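Local atomic coordinates of heme oxygenase (Leptospira interrogans, PDB entry 5KZL), a protein that binds heme and, as a heme oxygenase, catalyses its oxidative cleavage to biliverdin with release of iron and carbon monoxide. Residues Ser27-Phe30 against Ile31-Phe34; Tyr53-Glu56 against Ser57-Glu61; Tyr162-Pro165 against Met166-Asp169; Leu184-Asp188 against Ser189-Ser193. The protein carries 1 engineered substitution. All blocks are in the same frame, centred on the assembly; numbering follows the deposited sequence. Where two conformers were deposited one is given.

Contact 1: Ser27-Phe30 against Ile31-Phe34. Engineered in segment 31-34: S33 (natural residue Cys).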
loop_
_atom_site.group_PDB
_atom_site.type_symbol
_atom_site.label_atom_id
_atom_site.label_comp_id
_atom_site.label_asym_id
_atom_site.label_seq_id
_atom_site.Cartn_x
_atom_site.Cartn_y
_atom_site.Cartn_z
ATOM N N SER A 27 -0.751 -6.962 14.868
ATOM C CA SER A 27 -1.078 -8.142 15.678
ATOM C C SER A 27 -0.480 -9.398 15.053
ATOM O O SER A 27 -0.409 -10.444 15.700
ATOM C CB SER A 27 -2.586 -8.286 15.857
ATOM O OG SER A 27 -3.067 -7.326 16.783
ATOM N N SER A 28 -0.029 -9.286 13.795
ATOM C CA SER A 28 0.657 -10.358 13.085
ATOM C C SER A 28 2.045 -10.464 13.679
ATOM O O SER A 28 2.631 -9.440 14.038
ATOM C CB SER A 28 0.758 -10.044 11.590
ATOM O OG SER A 28 0.442 -8.694 11.276
ATOM N N ALA A 29 2.568 -11.692 13.805
ATOM C CA ALA A 29 3.920 -11.921 14.309
ATOM C C ALA A 29 4.967 -11.511 13.267
ATOM O O ALA A 29 6.123 -11.246 13.630
ATOM C CB ALA A 29 4.109 -13.375 14.669
ATOM N N PHE A 30 4.565 -11.491 11.972
ATOM C CA PHE A 30 5.460 -11.063 10.892
ATOM C C PHE A 30 5.859 -9.603 11.148
ATOM O O PHE A 30 7.050 -9.290 11.170
ATOM C CB PHE A 30 4.797 -11.204 9.504
ATOM C CG PHE A 30 5.662 -10.640 8.399
ATOM C CD1 PHE A 30 6.788 -11.326 7.956
ATOM C CD2 PHE A 30 5.369 -9.411 7.827
ATOM C CE1 PHE A 30 7.598 -10.793 6.945
ATOM C CE2 PHE A 30 6.196 -8.865 6.838
ATOM C CZ PHE A 30 7.301 -9.561 6.404
ATOM N N ILE A 31 4.855 -8.733 11.390
ATOM C CA ILE A 31 5.069 -7.309 11.654
ATOM C C ILE A 31 5.741 -7.086 13.022
ATOM O O ILE A 31 6.667 -6.289 13.092
ATOM C CB ILE A 31 3.771 -6.471 11.457
ATOM C CG1 ILE A 31 3.160 -6.699 10.048
ATOM C CG2 ILE A 31 4.001 -4.977 11.708
ATOM C CD1 ILE A 31 3.968 -6.124 8.814
ATOM N N ARG A 32 5.316 -7.789 14.095
ATOM C CA ARG A 32 5.974 -7.609 15.403
ATOM C C ARG A 32 7.483 -7.849 15.308
ATOM O O ARG A 32 8.264 -7.037 15.809
ATOM C CB ARG A 32 5.403 -8.552 16.463
ATOM C CG ARG A 32 4.343 -7.966 17.371
ATOM C CD ARG A 32 4.114 -8.887 18.565
ATOM N NE ARG A 32 3.830 -10.266 18.142
ATOM C CZ ARG A 32 2.629 -10.722 17.793
ATOM N NH1 ARG A 32 2.481 -11.980 17.400
ATOM N NH2 ARG A 32 1.566 -9.925 17.840
ATOM N N SER A 33 7.894 -8.961 14.648
ATOM C CA SER A 33 9.308 -9.287 14.509
ATOM C C SER A 33 10.014 -8.254 13.651
ATOM O O SER A 33 11.076 -7.783 14.045
ATOM C CB SER A 33 9.501 -10.700 13.971
ATOM O OG SER A 33 8.949 -11.643 14.878
ATOM N N PHE A 34 9.392 -7.856 12.512
ATOM C CA PHE A 34 9.888 -6.822 11.604
ATOM C C PHE A 34 10.149 -5.546 12.426
ATOM O O PHE A 34 11.222 -4.967 12.303
ATOM C CB PHE A 34 8.848 -6.577 10.486
ATOM C CG PHE A 34 9.214 -5.771 9.253
ATOM C CD1 PHE A 34 10.467 -5.171 9.130
ATOM C CD2 PHE A 34 8.305 -5.612 8.217
ATOM C CE1 PHE A 34 10.788 -4.402 8.002
ATOM C CE2 PHE A 34 8.628 -4.846 7.091
ATOM C CZ PHE A 34 9.868 -4.251 6.988
#

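Contact 2: Tyr53-Glu56 against Ser57-Glu61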
loop_
_atom_site.group_PDB
_atom_site.type_symbol
_atom_site.label_atom_id
_atom_site.label_comp_id
_atom_site.label_asym_id
_atom_site.label_seq_id
_atom_site.Cartn_x
_atom_site.Cartn_y
_atom_site.Cartn_z
ATOM N N TYR A 53 1.042 -8.478 -6.244
ATOM C CA TYR A 53 -0.290 -8.697 -6.820
ATOM C C TYR A 53 -1.270 -7.573 -6.454
ATOM O O TYR A 53 -2.066 -7.123 -7.282
ATOM C CB TYR A 53 -0.805 -10.101 -6.452
ATOM C CG TYR A 53 -0.003 -11.187 -7.125
ATOM C CD1 TYR A 53 0.039 -11.289 -8.514
ATOM C CD2 TYR A 53 0.751 -12.093 -6.377
ATOM C CE1 TYR A 53 0.805 -12.266 -9.145
ATOM C CE2 TYR A 53 1.540 -13.063 -7.000
ATOM C CZ TYR A 53 1.534 -13.165 -8.386
ATOM O OH TYR A 53 2.261 -14.129 -9.050
ATOM N N VAL A 54 -1.173 -7.093 -5.218
ATOM C CA VAL A 54 -2.059 -6.028 -4.724
ATOM C C VAL A 54 -1.830 -4.737 -5.501
ATOM O O VAL A 54 -2.783 -4.169 -6.045
ATOM C CB VAL A 54 -1.859 -5.851 -3.194
ATOM C CG1 VAL A 54 -2.494 -4.552 -2.691
ATOM C CG2 VAL A 54 -2.388 -7.068 -2.430
ATOM N N TYR A 55 -0.574 -4.270 -5.549
ATOM C CA TYR A 55 -0.251 -3.031 -6.262
ATOM C C TYR A 55 -0.451 -3.149 -7.765
ATOM O O TYR A 55 -0.868 -2.176 -8.361
ATOM C CB TYR A 55 1.161 -2.553 -5.909
ATOM C CG TYR A 55 1.261 -1.969 -4.517
ATOM C CD1 TYR A 55 1.029 -0.617 -4.291
ATOM C CD2 TYR A 55 1.606 -2.764 -3.428
ATOM C CE1 TYR A 55 1.145 -0.064 -3.014
ATOM C CE2 TYR A 55 1.745 -2.218 -2.147
ATOM C CZ TYR A 55 1.506 -0.869 -1.950
ATOM O OH TYR A 55 1.628 -0.328 -0.703
ATOM N N GLU A 56 -0.177 -4.315 -8.379
ATOM C CA GLU A 56 -0.423 -4.517 -9.814
ATOM C C GLU A 56 -1.898 -4.242 -10.108
ATOM O O GLU A 56 -2.202 -3.499 -11.042
ATOM C CB GLU A 56 -0.050 -5.944 -10.240
ATOM C CG GLU A 56 -0.518 -6.316 -11.639
ATOM C CD GLU A 56 -0.176 -7.738 -12.030
ATOM O OE1 GLU A 56 -0.609 -8.679 -11.325
ATOM O OE2 GLU A 56 0.535 -7.909 -13.045
ATOM N N SER A 57 -2.808 -4.820 -9.305
ATOM C CA SER A 57 -4.260 -4.638 -9.450
ATOM C C SER A 57 -4.672 -3.195 -9.149
ATOM O O SER A 57 -5.376 -2.581 -9.957
ATOM C CB SER A 57 -5.018 -5.589 -8.534
ATOM O OG SER A 57 -6.410 -5.440 -8.781
ATOM N N MET A 58 -4.219 -2.646 -7.987
ATOM C CA MET A 58 -4.561 -1.276 -7.637
ATOM C C MET A 58 -4.143 -0.297 -8.734
ATOM O O MET A 58 -4.957 0.558 -9.098
ATOM C CB MET A 58 -3.994 -0.912 -6.259
ATOM C CG MET A 58 -4.356 0.487 -5.819
ATOM S SD MET A 58 -4.016 0.806 -4.082
ATOM C CE MET A 58 -2.290 0.683 -4.058
ATOM N N GLU A 59 -2.926 -0.458 -9.313
ATOM C CA GLU A 59 -2.407 0.414 -10.378
ATOM C C GLU A 59 -3.134 0.193 -11.691
ATOM O O GLU A 59 -3.404 1.167 -12.397
ATOM C CB GLU A 59 -0.881 0.322 -10.485
ATOM C CG GLU A 59 -0.322 0.851 -9.161
ATOM C CD GLU A 59 1.054 0.523 -8.614
ATOM O OE1 GLU A 59 1.919 0.019 -9.363
ATOM O OE2 GLU A 59 1.290 0.865 -7.433
ATOM N N GLU A 60 -3.582 -1.041 -11.950
ATOM C CA GLU A 60 -4.402 -1.293 -13.141
ATOM C C GLU A 60 -5.730 -0.515 -13.036
ATOM O O GLU A 60 -6.144 0.165 -13.979
ATOM C CB GLU A 60 -4.691 -2.788 -13.260
ATOM C CG GLU A 60 -3.600 -3.547 -13.977
ATOM C CD GLU A 60 -3.823 -5.047 -14.033
ATOM O OE1 GLU A 60 -4.943 -5.503 -13.699
ATOM O OE2 GLU A 60 -2.866 -5.770 -14.396
ATOM N N GLU A 61 -6.360 -0.587 -11.863
ATOM C CA GLU A 61 -7.645 0.044 -11.579
ATOM C C GLU A 61 -7.562 1.568 -11.428
ATOM O O GLU A 61 -8.457 2.269 -11.907
ATOM C CB GLU A 61 -8.314 -0.644 -10.370
ATOM C CG GLU A 61 -8.587 -2.142 -10.570
ATOM C CD GLU A 61 -9.127 -2.569 -11.926
ATOM O OE1 GLU A 61 -9.997 -1.867 -12.490
ATOM O OE2 GLU A 61 -8.661 -3.608 -12.438
#

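Contact 3: Tyr162-Pro165 against Met166-Asp169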
loop_
_atom_site.group_PDB
_atom_site.type_symbol
_atom_site.label_atom_id
_atom_site.label_comp_id
_atom_site.label_asym_id
_atom_site.label_seq_id
_atom_site.Cartn_x
_atom_site.Cartn_y
_atom_site.Cartn_z
ATOM N N TYR A 162 10.442 0.874 -0.773
ATOM C CA TYR A 162 10.347 1.990 0.175
ATOM C C TYR A 162 10.820 3.325 -0.369
ATOM O O TYR A 162 10.758 4.323 0.358
ATOM C CB TYR A 162 11.143 1.657 1.439
ATOM C CG TYR A 162 10.768 0.320 2.024
ATOM C CD1 TYR A 162 9.548 0.137 2.665
ATOM C CD2 TYR A 162 11.627 -0.769 1.929
ATOM C CE1 TYR A 162 9.176 -1.107 3.169
ATOM C CE2 TYR A 162 11.268 -2.018 2.434
ATOM C CZ TYR A 162 10.050 -2.176 3.072
ATOM O OH TYR A 162 9.683 -3.399 3.565
ATOM N N GLU A 163 11.301 3.357 -1.625
ATOM C CA GLU A 163 11.858 4.569 -2.225
ATOM C C GLU A 163 11.011 5.139 -3.360
ATOM O O GLU A 163 10.463 4.394 -4.196
ATOM C CB GLU A 163 13.305 4.314 -2.683
ATOM C CG GLU A 163 14.222 3.806 -1.585
ATOM C CD GLU A 163 15.684 3.864 -1.986
ATOM O OE1 GLU A 163 15.978 3.607 -3.173
ATOM O OE2 GLU A 163 16.532 4.174 -1.118
ATOM N N PHE A 164 10.910 6.478 -3.376
ATOM C CA PHE A 164 10.120 7.244 -4.339
ATOM C C PHE A 164 11.041 8.171 -5.136
ATOM O O PHE A 164 11.125 9.349 -4.805
ATOM C CB PHE A 164 8.998 8.031 -3.597
ATOM C CG PHE A 164 8.045 7.096 -2.888
ATOM C CD1 PHE A 164 8.326 6.628 -1.607
ATOM C CD2 PHE A 164 6.902 6.626 -3.529
ATOM C CE1 PHE A 164 7.462 5.731 -0.965
ATOM C CE2 PHE A 164 6.053 5.713 -2.892
ATOM C CZ PHE A 164 6.330 5.288 -1.610
ATOM N N PRO A 165 11.778 7.655 -6.156
ATOM C CA PRO A 165 12.717 8.523 -6.894
ATOM C C PRO A 165 12.039 9.685 -7.623
ATOM O O PRO A 165 12.684 10.691 -7.866
ATOM C CB PRO A 165 13.433 7.556 -7.846
ATOM C CG PRO A 165 12.482 6.408 -8.005
ATOM C CD PRO A 165 11.820 6.265 -6.664
ATOM N N MET A 166 10.724 9.580 -7.898
ATOM C CA MET A 166 9.966 10.636 -8.570
ATOM C C MET A 166 9.576 11.781 -7.615
ATOM O O MET A 166 9.031 12.792 -8.063
ATOM C CB MET A 166 8.693 10.039 -9.226
ATOM C CG MET A 166 8.984 9.050 -10.332
ATOM S SD MET A 166 7.471 8.432 -11.115
ATOM C CE MET A 166 8.143 7.550 -12.520
ATOM N N ILE A 167 9.797 11.600 -6.301
ATOM C CA ILE A 167 9.427 12.564 -5.254
ATOM C C ILE A 167 10.715 13.013 -4.544
ATOM O O ILE A 167 11.304 12.237 -3.793
ATOM C CB ILE A 167 8.372 11.947 -4.258
ATOM C CG1 ILE A 167 7.051 11.495 -4.972
ATOM C CG2 ILE A 167 8.067 12.908 -3.105
ATOM C CD1 ILE A 167 6.077 10.558 -4.079
ATOM N N GLN A 168 11.136 14.264 -4.749
ATOM C CA GLN A 168 12.366 14.761 -4.110
ATOM C C GLN A 168 12.122 15.421 -2.770
ATOM O O GLN A 168 13.067 15.605 -2.008
ATOM C CB GLN A 168 13.168 15.690 -5.041
ATOM C CG GLN A 168 13.746 14.991 -6.280
ATOM C CD GLN A 168 12.720 14.855 -7.378
ATOM O OE1 GLN A 168 12.029 15.817 -7.743
ATOM N NE2 GLN A 168 12.560 13.640 -7.892
ATOM N N ASP A 169 10.861 15.787 -2.485
ATOM C CA ASP A 169 10.421 16.405 -1.227
ATOM C C ASP A 169 9.283 15.561 -0.647
ATOM O O ASP A 169 8.112 15.851 -0.880
ATOM C CB ASP A 169 9.956 17.858 -1.481
ATOM C CG ASP A 169 9.416 18.602 -0.273
ATOM O OD1 ASP A 169 9.569 18.088 0.865
ATOM O OD2 ASP A 169 8.803 19.680 -0.465
#

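Contact 4: Leu184-Asp188 against Ser189-Ser193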
loop_
_atom_site.group_PDB
_atom_site.type_symbol
_atom_site.label_atom_id
_atom_site.label_comp_id
_atom_site.label_asym_id
_atom_site.label_seq_id
_atom_site.Cartn_x
_atom_site.Cartn_y
_atom_site.Cartn_z
ATOM N N LEU A 184 -11.071 16.508 -2.754
ATOM C CA LEU A 184 -11.960 15.570 -3.433
ATOM C C LEU A 184 -13.398 16.032 -3.427
ATOM O O LEU A 184 -13.908 16.349 -2.348
ATOM C CB LEU A 184 -11.861 14.142 -2.868
ATOM C CG LEU A 184 -10.520 13.393 -2.996
ATOM C CD1 LEU A 184 -10.719 11.884 -2.797
ATOM C CD2 LEU A 184 -9.843 13.660 -4.308
ATOM N N PRO A 185 -14.056 16.121 -4.615
ATOM C CA PRO A 185 -15.459 16.569 -4.636
ATOM C C PRO A 185 -16.434 15.510 -4.116
ATOM O O PRO A 185 -17.147 14.865 -4.901
ATOM C CB PRO A 185 -15.688 16.914 -6.109
ATOM C CG PRO A 185 -14.780 15.986 -6.855
ATOM C CD PRO A 185 -13.566 15.825 -5.984
ATOM N N VAL A 186 -16.453 15.310 -2.780
ATOM C CA VAL A 186 -17.323 14.344 -2.111
ATOM C C VAL A 186 -18.002 14.997 -0.916
ATOM O O VAL A 186 -17.399 15.877 -0.284
ATOM C CB VAL A 186 -16.612 13.007 -1.716
ATOM C CG1 VAL A 186 -16.230 12.200 -2.947
ATOM C CG2 VAL A 186 -15.393 13.238 -0.815
ATOM N N ASN A 187 -19.244 14.566 -0.588
ATOM C CA ASN A 187 -19.903 15.130 0.580
ATOM C C ASN A 187 -19.533 14.323 1.822
ATOM O O ASN A 187 -18.882 13.286 1.707
ATOM C CB ASN A 187 -21.419 15.299 0.364
ATOM C CG ASN A 187 -22.160 14.014 0.103
ATOM O OD1 ASN A 187 -21.874 12.956 0.684
ATOM N ND2 ASN A 187 -23.160 14.079 -0.769
ATOM N N ASP A 188 -19.986 14.750 3.006
ATOM C CA ASP A 188 -19.620 14.080 4.254
ATOM C C ASP A 188 -20.117 12.628 4.327
ATOM O O ASP A 188 -19.378 11.753 4.816
ATOM C CB ASP A 188 -20.052 14.939 5.455
ATOM C CG ASP A 188 -19.185 16.200 5.532
ATOM O OD1 ASP A 188 -18.019 16.158 5.056
ATOM O OD2 ASP A 188 -19.685 17.241 6.012
ATOM N N SER A 189 -21.284 12.337 3.727
ATOM C CA SER A 189 -21.787 10.959 3.661
ATOM C C SER A 189 -20.865 10.079 2.820
ATOM O O SER A 189 -20.532 8.952 3.201
ATOM C CB SER A 189 -23.201 10.920 3.104
ATOM O OG SER A 189 -23.605 9.564 3.014
ATOM N N GLU A 190 -20.444 10.605 1.679
ATOM C CA GLU A 190 -19.484 9.939 0.795
ATOM C C GLU A 190 -18.126 9.756 1.471
ATOM O O GLU A 190 -17.480 8.726 1.260
ATOM C CB GLU A 190 -19.334 10.724 -0.497
ATOM C CG GLU A 190 -20.592 10.680 -1.333
ATOM C CD GLU A 190 -20.587 11.508 -2.602
ATOM O OE1 GLU A 190 -21.005 10.958 -3.643
ATOM O OE2 GLU A 190 -20.241 12.711 -2.553
ATOM N N LYS A 191 -17.700 10.727 2.296
ATOM C CA LYS A 191 -16.443 10.589 3.052
ATOM C C LYS A 191 -16.553 9.430 4.041
ATOM O O LYS A 191 -15.578 8.703 4.240
ATOM C CB LYS A 191 -16.088 11.887 3.788
ATOM C CG LYS A 191 -15.721 13.023 2.863
ATOM C CD LYS A 191 -15.633 14.313 3.666
ATOM C CE LYS A 191 -15.585 15.511 2.760
ATOM N NZ LYS A 191 -15.578 16.766 3.572
ATOM N N GLN A 192 -17.757 9.231 4.640
ATOM C CA GLN A 192 -18.017 8.103 5.540
ATOM C C GLN A 192 -17.845 6.762 4.831
ATOM O O GLN A 192 -17.293 5.828 5.434
ATOM C CB GLN A 192 -19.390 8.202 6.202
ATOM C CG GLN A 192 -19.441 9.197 7.351
ATOM C CD GLN A 192 -18.464 8.848 8.460
ATOM O OE1 GLN A 192 -18.463 7.754 9.042
ATOM N NE2 GLN A 192 -17.570 9.746 8.722
ATOM N N SER A 193 -18.307 6.666 3.560
ATOM C CA SER A 193 -18.152 5.453 2.739
ATOM C C SER A 193 -16.658 5.232 2.454
ATOM O O SER A 193 -16.185 4.082 2.477
ATOM C CB SER A 193 -18.930 5.578 1.431
ATOM O OG SER A 193 -20.331 5.660 1.652
HETATM O O HOH W 1 -18.989 12.683 -5.397
HETATM O O HOH W 2 -16.884 18.043 1.207
HETATM O O HOH W 3 -17.912 12.179 7.390
#

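Contact 1: Ser27-Phe30 against Ile31-Phe34
F30 and F34, one turn apart at the start of helix 29-36 in the all-helical heme oxygenase fold, lie side by side and point the same way. Their rings are neither stacked nor edge-to-face: the planes stand at 61°, the centroids are 6.0 Å apart, and the touch is made by F30 CE2 against F34 CD2 at 4.1 Å. Both residues hold CG opposite the backbone N (chi1 174° in F30), and this shared torsion sends the two side chains off in the same direction and brings those two ring carbons together. I31 crosses F30 at a slant. Its CD1 reaches F30 CD2 at 3.7 Å, while its CG1 lies 3.6 Å from S28 OG. I31 belongs to the heme pocket and touches the cofactor; F30 turns its ring to that of H47 on helix 41-64, and F34 packs on L143, V146 and A147 of helix 125-151.

On the exposed side R32 doubles back over the first turn through a bend at chi3 (-53°). Its guanidinium lays one face over S28 O, and NH2 donates to S27 O at 3.0 Å from well above that carbonyl's plane, a bent bond. NH1 meets A29 CB at 3.5 Å. S28 holds the N-cap position, and its carbonyl receives R32 N. The carbonyl of A29 is gripped twice by S33, an engineered residue in place of the natural cysteine: the backbone N donates from above the carbonyl plane, and the hydroxyl OG donates to the same A29 O at 3.1 Å.

Contact 2: Tyr53-Glu56 against Ser57-Glu61
Successive i to i+4 bonds run down helix 41-64 here, from S57 N, M58 N, E59 N and E60 N to the carbonyls of Y53, V54, Y55 and E56; the bond of M58 N to V54 O, at 2.9 Å, is nearly straight (172°). On the buried side Y55 and M58 point the same way. M58 has two conformers; in the one given, a bend at chi3 (65°) leaves its CE 3.6 Å from Y55 CD1, a contact to be read with caution. E59 crosses the same tyrosine, and its OE2 sits at the ring edge, 3.5 Å from Y55 CD1, with carboxylate and ring planes 58° apart. That buried carboxylate is well supplied with donors: OE2 accepts from Y133 OH and R81 N, OE1 from K82 N. Y55 OH bonds to D136 and R132. On the more exposed side E56 and E60 run alongside each other, E60 OE2 lying 3.7 Å from E56 CG. Their OE2 atoms are 4.2 Å apart, a like-charge approach that probably costs some energy. Y55, M58 and E59 face helix 125-151 and V54 and S57 helix 105-120, as befits a long helix packed within the heme oxygenase bundle.

Contact 3: Tyr162-Pro165 against Met166-Asp169
F164 and I167 meet by their side chains, which lie alongside each other and point the same way. The methyl CD1 of I167 reaches F164 CB at 3.9 Å and F164 CD2 at 4.1 Å, obliquely to the ring. I167 puts CG1 opposite its own carbonyl carbon (chi1 -59°) and then extends, which brings CD1 to these two carbons. Next to this apolar pair the backbone closes on itself: I167 N donates to F164 O at 3.0 Å, a straight enough bond (160°), although the donor stands well above the carbonyl plane. This is the closing bond of a type I beta turn, with P165 and M166 at its two central positions, in the loop between helices 125-151 and 170-183. One residue further on, Q168 folds back through a bend at chi2 (82°), and its NE2 makes a weak hydrogen bond to P165 O at 3.0 Å. P165 and M166 are exposed at the corner, whereas F164 and I167 are buried. Outside the turn, F164 packs on D136 and L137 of helix 125-151, and R81 makes a cation-pi contact with its ring. R81 also holds the carbonyl of E163, and I167 rests on E78 and L79. D169 caps the N-terminus of helix 170-183 through a bond from G172 N to its OD1.

Contact 4: Leu184-Asp188 against Ser189-Ser193
E190 folds back on V186 and N187, its side chain crossing that of N187 at about a right angle. E190 CB lies 3.4 Å from N187 O, E190 CG comes 3.3 Å from N187 OD1, and E190 CD is 3.8 Å from that same OD1. OE2 then takes the N-H of N187 at 2.9 Å through its anti lone pair, and packs 3.4 Å from V186 CA. A water near P185 O may also bond weakly to E190 OE2. N187 returns the bond: with CG between its backbone N and carbonyl carbon (chi1 61°), OD1 faces E190 N and accepts from it at 2.9 Å, nearly along the C=O axis. The reciprocal pair is a capping box, with N187 as N-cap of helix 188-210. D188 and K191 run side by side in the first turn, joined by a salt bridge from NZ to OD1 of 2.9 Å; the ammonium also bonds to M8 O and to a water held by V186 O. Another water links D188 O with Q192 NE2. P185 centres an inverse gamma turn just ahead of the cap. The whole lies at the surface where helix 170-183 gives way to helix 188-210, with K191 and Q192 against helix 10-17 and V186 against V70 in a loop.

Along the chain the four contacts follow in series, each a local contact between neighbouring residues of one helical chain. Contact 1 opens helix 29-36, and contact 2 lies in the next helix, 41-64; their centres are about 24 Å apart, on opposite sides of the chain's centre. Contact 3 is in the loop leading to helix 170-183, and contact 4 starts the last helix, 188-210, about 33 Å from contact 1 between centres. Contacts 1 and 3 touch, F34 CZ meeting Y162 OH at 3.5 Å. Contact 1 reaches the heme through I31. Contacts 1, 2 and 3 converge on helix 125-151, which thus probably ties them into one framework, whereas contact 4 is peripheral, with the K191 side chain about 14 Å from the heme.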